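Local coordinates for protein prephenate dehydrogenase (PDB 2G5C) that probably catalyses the NAD-dependent oxidative decarboxylation of prephenate to 4-hydroxyphenylpyruvate, a step in tyrosine biosynthesis, at residues P119-E124 and D133-G138. Numbering follows the deposited sequence.
Sequences PIAGTE and DNLYEG. With NAD (nicotinamide-adenine-dinucleotide), chain E.
In the Rossmann-type nucleotide-binding domain, the end of strand 114-120 and the loop after it pack through Pro119, Ala121 and Gly122 against Leu135 and Tyr136 of the loop before strand 140-143. Asn134 to Glu137 form a type I turn, closed by Glu137 N to Asn134 O at 2.9 Å. Tyr136 lies alongside Pro119, whose CB meets the ring at CE1, 3.6 Å away and oblique to the ring plane. The phenol is fixed from outside the two segments: its OH hydrogen-bonds Gln95 NE2, and Trp161 stacks edge-to-face with the ring. Ala121 CB sits 3.2 Å from Leu135 O, a carbonyl buried here without a polar partner. Leu135 CG is anti to its backbone N (chi1 -177°), which brings the branched end to Gly122, with CD1 3.4 Å from Gly122 N. Gly122 lies between Leu135 and the carboxamide of NAD. The backbone from Pro119 to Gly122 runs between the side chains of Leu135 and Tyr136 and the nicotinamide. Ala121 O lies 3.3 Å from NAD C4N, the hydride-accepting carbon, and Glu124 N makes a weak, bent hydrogen bond of 3.2 Å to NAD O7N.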
loop_
_atom_site.group_PDB
_atom_site.type_symbol
_atom_site.label_atom_id
_atom_site.label_comp_id
_atom_site.label_asym_id
_atom_site.label_seq_id
_atom_site.Cartn_x
_atom_site.Cartn_y
_atom_site.Cartn_z
ATOM N N PRO A 119 -2.670 -8.512 19.936
ATOM C CA PRO A 119 -3.516 -7.344 19.684
ATOM C C PRO A 119 -3.238 -6.833 18.271
ATOM O O PRO A 119 -2.081 -6.680 17.881
ATOM C CB PRO A 119 -3.065 -6.363 20.758
ATOM C CG PRO A 119 -1.599 -6.668 20.873
ATOM C CD PRO A 119 -1.596 -8.185 20.890
ATOM N N ILE A 120 -4.294 -6.591 17.501
ATOM C CA ILE A 120 -4.133 -6.109 16.132
ATOM C C ILE A 120 -4.188 -4.588 16.123
ATOM O O ILE A 120 -5.164 -3.985 15.663
ATOM C CB ILE A 120 -5.241 -6.661 15.203
ATOM C CG1 ILE A 120 -5.338 -8.183 15.344
ATOM C CG2 ILE A 120 -4.939 -6.285 13.753
ATOM C CD1 ILE A 120 -4.076 -8.925 14.944
ATOM N N ALA A 121 -3.131 -3.978 16.647
ATOM C CA ALA A 121 -3.021 -2.530 16.720
ATOM C C ALA A 121 -1.546 -2.145 16.698
ATOM O O ALA A 121 -0.677 -3.001 16.516
ATOM C CB ALA A 121 -3.676 -2.024 17.998
ATOM N N GLY A 122 -1.269 -0.857 16.885
ATOM C CA GLY A 122 0.104 -0.384 16.883
ATOM C C GLY A 122 0.549 0.094 15.516
ATOM O O GLY A 122 0.631 -0.691 14.571
ATOM N N THR A 123 0.840 1.386 15.408
ATOM C CA THR A 123 1.270 1.966 14.141
ATOM C C THR A 123 2.746 1.699 13.859
ATOM O O THR A 123 3.439 2.534 13.274
ATOM C CB THR A 123 1.026 3.489 14.118
ATOM O OG1 THR A 123 1.714 4.100 15.216
ATOM C CG2 THR A 123 -0.462 3.792 14.227
ATOM N N GLU A 124 3.217 0.529 14.279
ATOM C CA GLU A 124 4.605 0.120 14.072
ATOM C C GLU A 124 5.634 0.969 14.820
ATOM O O GLU A 124 6.817 0.628 14.842
ATOM C CB GLU A 124 4.946 0.125 12.575
ATOM C CG GLU A 124 4.155 -0.872 11.728
ATOM C CD GLU A 124 2.707 -0.459 11.516
ATOM O OE1 GLU A 124 2.475 0.628 10.944
ATOM O OE2 GLU A 124 1.802 -1.223 11.917
ATOM N N ASP A 133 -2.575 5.442 25.488
ATOM C CA ASP A 133 -3.527 4.821 26.401
ATOM C C ASP A 133 -4.865 4.489 25.744
ATOM O O ASP A 133 -5.885 4.389 26.424
ATOM C CB ASP A 133 -3.767 5.731 27.609
ATOM C CG ASP A 133 -4.417 7.050 27.227
ATOM O OD1 ASP A 133 -5.510 7.022 26.626
ATOM O OD2 ASP A 133 -3.840 8.115 27.530
ATOM N N ASN A 134 -4.864 4.314 24.427
ATOM C CA ASN A 134 -6.096 3.994 23.712
ATOM C C ASN A 134 -5.786 3.124 22.509
ATOM O O ASN A 134 -6.671 2.814 21.712
ATOM C CB ASN A 134 -6.777 5.272 23.229
ATOM C CG ASN A 134 -5.945 6.012 22.202
ATOM O OD1 ASN A 134 -4.842 6.473 22.495
ATOM N ND2 ASN A 134 -6.465 6.122 20.985
ATOM N N LEU A 135 -4.521 2.738 22.387
ATOM C CA LEU A 135 -4.056 1.919 21.277
ATOM C C LEU A 135 -4.943 0.721 20.939
ATOM O O LEU A 135 -5.022 0.309 19.782
ATOM C CB LEU A 135 -2.636 1.428 21.561
ATOM C CG LEU A 135 -1.995 0.609 20.439
ATOM C CD1 LEU A 135 -1.749 1.503 19.226
ATOM C CD2 LEU A 135 -0.689 0.003 20.926
ATOM N N TYR A 136 -5.621 0.171 21.938
ATOM C CA TYR A 136 -6.464 -1.001 21.724
ATOM C C TYR A 136 -7.957 -0.712 21.562
ATOM O O TYR A 136 -8.716 -1.590 21.150
ATOM C CB TYR A 136 -6.254 -1.980 22.879
ATOM C CG TYR A 136 -4.793 -2.243 23.182
ATOM C CD1 TYR A 136 -4.016 -3.038 22.338
ATOM C CD2 TYR A 136 -4.180 -1.675 24.299
ATOM C CE1 TYR A 136 -2.665 -3.264 22.600
ATOM C CE2 TYR A 136 -2.831 -1.891 24.570
ATOM C CZ TYR A 136 -2.080 -2.688 23.717
ATOM O OH TYR A 136 -0.750 -2.919 23.985
ATOM N N GLU A 137 -8.374 0.512 21.878
ATOM C CA GLU A 137 -9.782 0.895 21.780
ATOM C C GLU A 137 -10.441 0.492 20.461
ATOM O O GLU A 137 -10.153 1.062 19.412
ATOM C CB GLU A 137 -9.931 2.405 21.975
ATOM C CG GLU A 137 -9.465 2.910 23.328
ATOM C CD GLU A 137 -10.327 2.407 24.470
ATOM O OE1 GLU A 137 -10.463 1.177 24.619
ATOM O OE2 GLU A 137 -10.868 3.245 25.222
ATOM N N GLY A 138 -11.330 -0.494 20.526
ATOM C CA GLY A 138 -12.026 -0.950 19.335
ATOM C C GLY A 138 -11.242 -1.926 18.480
ATOM O O GLY A 138 -11.813 -2.607 17.628
HETATM P PA NAD E . 9.751 -1.737 21.072
HETATM O O1A NAD E . 9.068 -0.441 21.201
HETATM O O2A NAD E . 11.073 -1.726 20.335
HETATM O O5B NAD E . 9.910 -2.312 22.548
HETATM C C5B NAD E . 10.541 -3.542 22.755
HETATM C C4B NAD E . 11.174 -3.545 24.135
HETATM O O4B NAD E . 11.812 -4.791 24.236
HETATM C C3B NAD E . 12.289 -2.486 24.297
HETATM O O3B NAD E . 12.014 -1.571 25.350
HETATM C C2B NAD E . 13.544 -3.338 24.505
HETATM O O2B NAD E . 14.557 -2.767 25.306
HETATM C C1B NAD E . 12.909 -4.584 25.075
HETATM N N9A NAD E . 13.677 -5.841 25.094
HETATM C C8A NAD E . 14.484 -6.387 24.123
HETATM N N7A NAD E . 14.977 -7.551 24.579
HETATM C C5A NAD E . 14.500 -7.764 25.826
HETATM C C6A NAD E . 14.660 -8.782 26.779
HETATM N N6A NAD E . 15.421 -9.833 26.532
HETATM N N1A NAD E . 14.004 -8.687 28.008
HETATM C C2A NAD E . 13.194 -7.589 28.298
HETATM N N3A NAD E . 13.030 -6.577 27.362
HETATM C C4A NAD E . 13.677 -6.679 26.154
HETATM O O3 NAD E . 8.794 -2.850 20.350
HETATM P PN NAD E . 7.187 -2.846 20.332
HETATM O O1N NAD E . 6.707 -2.294 21.613
HETATM O O2N NAD E . 6.750 -2.134 19.101
HETATM O O5D NAD E . 6.700 -4.377 20.170
HETATM C C5D NAD E . 6.957 -5.344 21.170
HETATM C C4D NAD E . 6.297 -6.707 20.864
HETATM O O4D NAD E . 4.962 -6.511 20.429
HETATM C C3D NAD E . 6.952 -7.616 19.814
HETATM O O3D NAD E . 7.081 -8.928 20.366
HETATM C C2D NAD E . 6.019 -7.610 18.613
HETATM O O2D NAD E . 5.996 -8.854 17.918
HETATM C C1D NAD E . 4.682 -7.215 19.236
HETATM N N1N NAD E . 3.772 -6.372 18.400
HETATM C C2N NAD E . 4.278 -5.193 17.856
HETATM C C3N NAD E . 3.455 -4.379 17.068
HETATM C C7N NAD E . 4.016 -3.113 16.490
HETATM O O7N NAD E . 3.185 -2.341 15.726
HETATM N N7N NAD E . 5.260 -2.711 16.683
HETATM C C4N NAD E . 2.108 -4.776 16.839
HETATM C C5N NAD E . 1.605 -5.974 17.397
HETATM C C6N NAD E . 2.457 -6.769 18.183
#